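Local coordinates for transglutaminase-like domain-containing protein (Streptococcus suis, PDB 4XZ7) that acts as a transglutaminase with antiphagocytic properties, a virulence factor that probably cross-links proteins by joining glutamine side chains to amines, at residues Q35-L41 with F79-M85; K120-F126 with I158-T164. All coordinates share one frame. Residues are numbered along the deposited sequence.

Interaction 1: residues Q35-L41 with F79-M85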
loop_
_atom_site.group_PDB
_atom_site.type_symbol
_atom_site.label_atom_id
_atom_site.label_comp_id
_atom_site.label_asym_id
_atom_site.label_seq_id
_atom_site.Cartn_x
_atom_site.Cartn_y
_atom_site.Cartn_z
ATOM N N GLN B 35 2.991 5.924 38.332
ATOM C CA GLN B 35 2.721 4.948 37.290
ATOM C C GLN B 35 1.259 4.510 37.319
ATOM O O GLN B 35 0.640 4.426 38.386
ATOM C CB GLN B 35 3.649 3.740 37.431
ATOM C CG GLN B 35 5.133 4.083 37.321
ATOM C CD GLN B 35 6.027 2.893 37.619
ATOM O OE1 GLN B 35 5.841 2.198 38.614
ATOM N NE2 GLN B 35 6.998 2.657 36.755
ATOM N N PHE B 36 0.729 4.228 36.131
ATOM C CA PHE B 36 -0.683 3.917 35.947
ATOM C C PHE B 36 -0.833 2.771 34.958
ATOM O O PHE B 36 -0.091 2.717 33.977
ATOM C CB PHE B 36 -1.442 5.143 35.420
ATOM C CG PHE B 36 -1.404 6.354 36.334
ATOM C CD1 PHE B 36 -2.417 6.573 37.252
ATOM C CD2 PHE B 36 -0.382 7.293 36.237
ATOM C CE1 PHE B 36 -2.403 7.700 38.085
ATOM C CE2 PHE B 36 -0.355 8.425 37.059
ATOM C CZ PHE B 36 -1.364 8.624 37.991
ATOM N N HIS B 37 -1.780 1.856 35.172
ATOM C CA HIS B 37 -2.114 0.962 34.065
ATOM C C HIS B 37 -3.107 1.700 33.196
ATOM O O HIS B 37 -3.778 2.622 33.666
ATOM C CB HIS B 37 -2.690 -0.387 34.526
ATOM C CG HIS B 37 -1.708 -1.229 35.266
ATOM N ND1 HIS B 37 -0.343 -1.085 35.109
ATOM C CD2 HIS B 37 -1.878 -2.196 36.201
ATOM C CE1 HIS B 37 0.280 -1.934 35.902
ATOM N NE2 HIS B 37 -0.626 -2.617 36.585
ATOM N N VAL B 38 -3.205 1.318 31.931
ATOM C CA VAL B 38 -4.135 1.995 31.039
ATOM C C VAL B 38 -4.943 1.001 30.226
ATOM O O VAL B 38 -4.380 0.153 29.535
ATOM C CB VAL B 38 -3.416 2.952 30.069
ATOM C CG1 VAL B 38 -4.447 3.645 29.178
ATOM C CG2 VAL B 38 -2.571 3.975 30.857
ATOM N N LEU B 39 -6.266 1.116 30.329
ATOM C CA LEU B 39 -7.197 0.287 29.577
ATOM C C LEU B 39 -7.795 1.101 28.461
ATOM O O LEU B 39 -8.180 2.240 28.663
ATOM C CB LEU B 39 -8.317 -0.246 30.469
ATOM C CG LEU B 39 -7.862 -1.124 31.636
ATOM C CD1 LEU B 39 -9.031 -1.452 32.561
ATOM C CD2 LEU B 39 -7.207 -2.393 31.104
ATOM N N LYS B 40 -7.874 0.509 27.278
ATOM C CA LYS B 40 -8.543 1.150 26.163
ATOM C C LYS B 40 -9.831 0.399 25.887
ATOM O O LYS B 40 -9.822 -0.823 25.706
ATOM C CB LYS B 40 -7.655 1.167 24.916
ATOM C CG LYS B 40 -8.312 1.835 23.721
ATOM C CD LYS B 40 -7.328 2.062 22.561
ATOM C CE LYS B 40 -8.024 2.792 21.399
ATOM N NZ LYS B 40 -7.135 3.085 20.237
ATOM N N LEU B 41 -10.935 1.124 25.841
ATOM C CA LEU B 41 -12.234 0.488 25.672
ATOM C C LEU B 41 -12.308 -0.188 24.322
ATOM O O LEU B 41 -12.068 0.441 23.289
ATOM C CB LEU B 41 -13.356 1.502 25.816
ATOM C CG LEU B 41 -13.570 2.121 27.190
ATOM C CD1 LEU B 41 -14.886 2.907 27.211
ATOM C CD2 LEU B 41 -13.558 1.025 28.268
ATOM N N PHE B 79 -4.351 -1.540 41.853
ATOM C CA PHE B 79 -3.538 -0.635 41.061
ATOM C C PHE B 79 -4.417 0.298 40.226
ATOM O O PHE B 79 -5.433 -0.121 39.660
ATOM C CB PHE B 79 -2.568 -1.413 40.171
ATOM C CG PHE B 79 -1.298 -0.656 39.871
ATOM C CD1 PHE B 79 -0.249 -0.643 40.780
ATOM C CD2 PHE B 79 -1.168 0.069 38.695
ATOM C CE1 PHE B 79 0.913 0.075 40.509
ATOM C CE2 PHE B 79 -0.005 0.786 38.418
ATOM C CZ PHE B 79 1.031 0.789 39.324
ATOM N N PRO B 80 -4.044 1.580 40.184
ATOM C CA PRO B 80 -4.909 2.531 39.484
ATOM C C PRO B 80 -4.871 2.328 37.971
ATOM O O PRO B 80 -3.800 2.221 37.335
ATOM C CB PRO B 80 -4.361 3.907 39.898
ATOM C CG PRO B 80 -3.033 3.651 40.588
ATOM C CD PRO B 80 -3.012 2.223 41.022
ATOM N N HIS B 81 -6.067 2.238 37.404
ATOM C CA HIS B 81 -6.231 2.062 35.974
ATOM C C HIS B 81 -6.900 3.293 35.371
ATOM O O HIS B 81 -7.937 3.746 35.854
ATOM C CB HIS B 81 -7.062 0.816 35.662
ATOM C CG HIS B 81 -6.328 -0.478 35.851
ATOM N ND1 HIS B 81 -5.782 -0.854 37.057
ATOM C CD2 HIS B 81 -6.059 -1.481 34.984
ATOM C CE1 HIS B 81 -5.199 -2.039 36.922
ATOM N NE2 HIS B 81 -5.353 -2.439 35.675
ATOM N N ILE B 82 -6.306 3.827 34.311
ATOM C CA ILE B 82 -6.920 4.906 33.558
ATOM C C ILE B 82 -7.663 4.325 32.364
ATOM O O ILE B 82 -7.148 3.442 31.695
ATOM C CB ILE B 82 -5.864 5.927 33.101
ATOM C CG1 ILE B 82 -5.265 6.604 34.340
ATOM C CG2 ILE B 82 -6.490 6.946 32.131
ATOM C CD1 ILE B 82 -4.018 7.416 34.076
ATOM N N LEU B 83 -8.887 4.786 32.128
ATOM C CA LEU B 83 -9.672 4.326 30.988
ATOM C C LEU B 83 -9.596 5.329 29.857
ATOM O O LEU B 83 -9.874 6.505 30.065
ATOM C CB LEU B 83 -11.138 4.130 31.372
ATOM C CG LEU B 83 -11.652 2.836 32.012
ATOM C CD1 LEU B 83 -10.610 2.161 32.842
ATOM C CD2 LEU B 83 -12.852 3.190 32.874
ATOM N N VAL B 84 -9.262 4.867 28.657
ATOM C CA VAL B 84 -9.269 5.745 27.493
ATOM C C VAL B 84 -10.068 5.123 26.357
ATOM O O VAL B 84 -10.394 3.945 26.401
ATOM C CB VAL B 84 -7.844 6.022 26.989
ATOM C CG1 VAL B 84 -7.022 6.631 28.077
ATOM C CG2 VAL B 84 -7.204 4.705 26.502
ATOM N N MET B 85 -10.359 5.904 25.319
ATOM C CA MET B 85 -11.000 5.338 24.136
ATOM C C MET B 85 -10.625 6.159 22.914
ATOM O O MET B 85 -10.284 7.333 23.052
ATOM C CB MET B 85 -12.518 5.280 24.312
ATOM C CG MET B 85 -13.203 6.614 24.257
ATOM S SD MET B 85 -15.000 6.549 24.403
ATOM C CE MET B 85 -15.334 8.287 24.224
#

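Interaction 2: residues K120-F126 with I158-T164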
loop_
_atom_site.group_PDB
_atom_site.type_symbol
_atom_site.label_atom_id
_atom_site.label_comp_id
_atom_site.label_asym_id
_atom_site.label_seq_id
_atom_site.Cartn_x
_atom_site.Cartn_y
_atom_site.Cartn_z
ATOM N N LYS B 120 -14.349 2.827 14.258
ATOM C CA LYS B 120 -14.881 3.429 15.476
ATOM C C LYS B 120 -15.695 2.417 16.287
ATOM O O LYS B 120 -16.236 1.441 15.742
ATOM C CB LYS B 120 -15.744 4.646 15.138
ATOM C CG LYS B 120 -15.005 5.705 14.332
ATOM C CD LYS B 120 -13.609 5.952 14.914
ATOM C CE LYS B 120 -12.701 6.722 13.957
ATOM N NZ LYS B 120 -13.187 8.106 13.699
ATOM N N ARG B 121 -15.790 2.658 17.589
ATOM C CA ARG B 121 -16.582 1.799 18.461
ATOM C C ARG B 121 -17.674 2.601 19.173
ATOM O O ARG B 121 -17.603 3.827 19.261
ATOM C CB ARG B 121 -15.667 1.077 19.473
ATOM C CG ARG B 121 -14.719 0.102 18.806
ATOM C CD ARG B 121 -13.660 -0.500 19.729
ATOM N NE ARG B 121 -12.514 -0.971 18.937
ATOM C CZ ARG B 121 -12.155 -2.242 18.840
ATOM N NH1 ARG B 121 -12.829 -3.173 19.505
ATOM N NH2 ARG B 121 -11.122 -2.583 18.096
ATOM N N ILE B 122 -18.705 1.906 19.645
ATOM C CA ILE B 122 -19.728 2.528 20.479
ATOM C C ILE B 122 -19.702 1.791 21.815
ATOM O O ILE B 122 -19.427 0.579 21.858
ATOM C CB ILE B 122 -21.143 2.469 19.815
ATOM C CG1 ILE B 122 -22.225 3.029 20.732
ATOM C CG2 ILE B 122 -21.524 1.043 19.412
ATOM C CD1 ILE B 122 -23.487 3.398 19.976
ATOM N N HIS B 123 -19.949 2.524 22.897
ATOM C CA HIS B 123 -19.867 1.963 24.241
ATOM C C HIS B 123 -21.090 2.342 25.068
ATOM O O HIS B 123 -21.759 3.336 24.795
ATOM C CB HIS B 123 -18.605 2.445 24.969
ATOM C CG HIS B 123 -17.384 2.507 24.104
ATOM N ND1 HIS B 123 -16.537 1.431 23.923
ATOM C CD2 HIS B 123 -16.854 3.526 23.385
ATOM C CE1 HIS B 123 -15.547 1.785 23.124
ATOM N NE2 HIS B 123 -15.720 3.053 22.779
ATOM N N ALA B 124 -21.378 1.562 26.095
ATOM C CA ALA B 124 -22.553 1.849 26.900
ATOM C C ALA B 124 -22.444 1.168 28.250
ATOM O O ALA B 124 -21.803 0.120 28.370
ATOM C CB ALA B 124 -23.824 1.411 26.172
ATOM N N LEU B 125 -23.057 1.773 29.267
ATOM C CA LEU B 125 -23.071 1.183 30.605
ATOM C C LEU B 125 -24.139 0.104 30.748
ATOM O O LEU B 125 -24.245 -0.549 31.792
ATOM C CB LEU B 125 -23.280 2.268 31.662
ATOM C CG LEU B 125 -22.102 3.240 31.778
ATOM C CD1 LEU B 125 -22.477 4.394 32.687
ATOM C CD2 LEU B 125 -20.843 2.546 32.268
ATOM N N PHE B 126 -24.933 -0.079 29.702
ATOM C CA PHE B 126 -25.875 -1.191 29.644
ATOM C C PHE B 126 -25.393 -2.142 28.564
ATOM O O PHE B 126 -24.597 -1.768 27.710
ATOM C CB PHE B 126 -27.301 -0.705 29.366
ATOM C CG PHE B 126 -27.408 0.198 28.172
ATOM C CD1 PHE B 126 -27.602 -0.328 26.900
ATOM C CD2 PHE B 126 -27.311 1.565 28.314
ATOM C CE1 PHE B 126 -27.689 0.503 25.799
ATOM C CE2 PHE B 126 -27.399 2.395 27.218
ATOM C CZ PHE B 126 -27.584 1.865 25.960
ATOM N N ILE B 158 -18.702 -1.724 31.415
ATOM C CA ILE B 158 -18.756 -0.961 30.173
ATOM C C ILE B 158 -18.682 -1.918 29.004
ATOM O O ILE B 158 -17.750 -2.708 28.923
ATOM C CB ILE B 158 -17.603 0.059 30.067
ATOM C CG1 ILE B 158 -17.677 1.071 31.212
ATOM C CG2 ILE B 158 -17.677 0.796 28.748
ATOM C CD1 ILE B 158 -16.494 2.037 31.261
ATOM N N TYR B 159 -19.670 -1.845 28.114
ATOM C CA TYR B 159 -19.778 -2.752 26.971
ATOM C C TYR B 159 -19.440 -2.002 25.708
ATOM O O TYR B 159 -19.725 -0.817 25.608
ATOM C CB TYR B 159 -21.200 -3.330 26.846
ATOM C CG TYR B 159 -21.663 -4.108 28.068
ATOM C CD1 TYR B 159 -21.551 -5.487 28.114
ATOM C CD2 TYR B 159 -22.221 -3.449 29.174
ATOM C CE1 TYR B 159 -21.975 -6.196 29.207
ATOM C CE2 TYR B 159 -22.652 -4.146 30.268
ATOM C CZ TYR B 159 -22.525 -5.515 30.287
ATOM O OH TYR B 159 -22.943 -6.216 31.393
ATOM N N SER B 160 -18.892 -2.705 24.725
ATOM C CA SER B 160 -18.310 -2.063 23.541
ATOM C C SER B 160 -18.506 -2.924 22.316
ATOM O O SER B 160 -18.429 -4.144 22.409
ATOM C CB SER B 160 -16.798 -1.837 23.732
ATOM O OG SER B 160 -16.516 -0.947 24.797
ATOM N N HIS B 161 -18.718 -2.304 21.162
ATOM C CA HIS B 161 -18.597 -3.064 19.912
ATOM C C HIS B 161 -18.455 -2.092 18.747
ATOM O O HIS B 161 -18.601 -0.887 18.919
ATOM C CB HIS B 161 -19.788 -4.024 19.702
ATOM C CG HIS B 161 -21.120 -3.336 19.540
ATOM N ND1 HIS B 161 -21.404 -2.505 18.478
ATOM C CD2 HIS B 161 -22.253 -3.393 20.283
ATOM C CE1 HIS B 161 -22.646 -2.055 18.585
ATOM N NE2 HIS B 161 -23.181 -2.568 19.678
ATOM N N GLY B 162 -18.155 -2.626 17.569
ATOM C CA GLY B 162 -17.956 -1.812 16.392
ATOM C C GLY B 162 -19.126 -0.899 16.119
ATOM O O GLY B 162 -20.280 -1.288 16.303
ATOM N N LEU B 163 -18.816 0.328 15.713
ATOM C CA LEU B 163 -19.826 1.268 15.268
ATOM C C LEU B 163 -19.769 1.398 13.747
ATOM O O LEU B 163 -20.791 1.303 13.088
ATOM C CB LEU B 163 -19.644 2.644 15.922
ATOM C CG LEU B 163 -20.646 3.721 15.488
ATOM C CD1 LEU B 163 -22.087 3.229 15.635
ATOM C CD2 LEU B 163 -20.449 4.985 16.295
ATOM N N THR B 164 -18.573 1.606 13.195
ATOM C CA THR B 164 -18.435 1.704 11.742
ATOM C C THR B 164 -18.198 0.333 11.117
ATOM O O THR B 164 -17.587 -0.553 11.726
ATOM C CB THR B 164 -17.271 2.619 11.324
ATOM O OG1 THR B 164 -16.076 2.113 11.908
ATOM C CG2 THR B 164 -17.498 4.070 11.798
HETATM O O HOH W 1 -15.811 -0.967 13.867
#

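Interaction 1: residues Q35-L41 with F79-M85
Strands 36-40 and 79-85 lie side by side in parallel. Five backbone hydrogen bonds join them in the parallel ladder pattern: His37 and Leu39 each use both N and O, as in Leu39 N to Ile82 O (2.8 Å) and Val84 N to Leu39 O (2.8 Å), and Leu41 N reaches Val84 O at 2.9 Å. An aromatic cluster of His37, Phe79 and His81 forms near the start. His37, with chi1 at m, lays its ring face-to-face on Phe79, whose chi1 is t (centroids 4.3 Å apart), and turns an edge toward the face of His81. The m rotamer of His81 also places its ring over His37 CB, a CH-pi contact, while His81 ND1 donates to Phe79 O at 2.7 Å. Flat imidazoles suit this cluster because they can stack and still hydrogen-bond; His37 ND1 bonds Leu50 N. On the opposite face lie Val38, Ile82 and Val84, apolar residues suited to a buried surface: Ile82 (m, t) extends CD1 to 3.6 Å from Phe36 CG, and Val38 CG1 lies 4.0 Å from Val84 CG2. Leu56 of helix 53-59 packs on Phe36, Val38 and Ile82, while strand 48-51 pairs with 36-40 and strand 63-68 with 79-86.

Interaction 2: residues K120-F126 with I158-T164
Ile122, Tyr159 and Lys120 lose the most surface where strand 121-124 runs antiparallel to strand 158-162. Ile122 forms a hydrogen-bonded pair with His161: Ile122 N donates to His161 O (2.9 Å) and His161 N to Ile122 O (3.0 Å). Its branched side chain suits a buried strand position, with CG2 3.4 Å from His161 CE1, CB 4.2 Å from Leu163 CB, and Tyr98 and Gln101 of helix 95-101 packed against it. Two residues on from Ile122, Ala124 makes the same kind of pair with Tyr159; its small side chain lies on the same sheet face, and the broad Tyr159 ring brings CD2 to 3.3 Å from Phe126 O, where residues 125-126 have left the strand. The arrangement is an antiparallel ladder inside a mixed sheet, since strand 121-124 also pairs in parallel with strand 90-91. Between the two hydrogen-bonded pairs sits the non-hydrogen-bonded pair His123-Ser160, bridged on the other face by a short hydrogen bond, His123 ND1 to Ser160 OG at 2.5 Å; Asp89 binds His123 NE2. At the far end Lys120 N donates to Thr164 OG1 (3.0 Å), and Lys120 O accepts from Leu163 N (2.8 Å) and from a water that also donates to Thr164 O. The lysine's CB rests 3.8 Å from Thr164 CG2, while its length lets NZ reach Ser116 O.

In the fold
After strand 14-17 and helix 19-29, the chain lays down strand 36-40, passes through strand 48-51, helix 53-59 and strands 63-68 and 74-76, and comes back beside it, running the same way, in strand 79-86, where interaction 1 closes this loop. It goes on through helix 95-101 to strand 121-124; helix 132-140 and strands 143-144 and 149-152 follow before strand 157-167 closes interaction 2. The two loops come in series, neither nested nor crossed. Their centres are about 17 Å apart, yet their two mixed sheets meet where Leu41 CB is 3.5 Å from His123 CE1, and Met85 SD 3.7 Å from His123 CD2. Both lie in the N-terminal part of this piece of a longer protein.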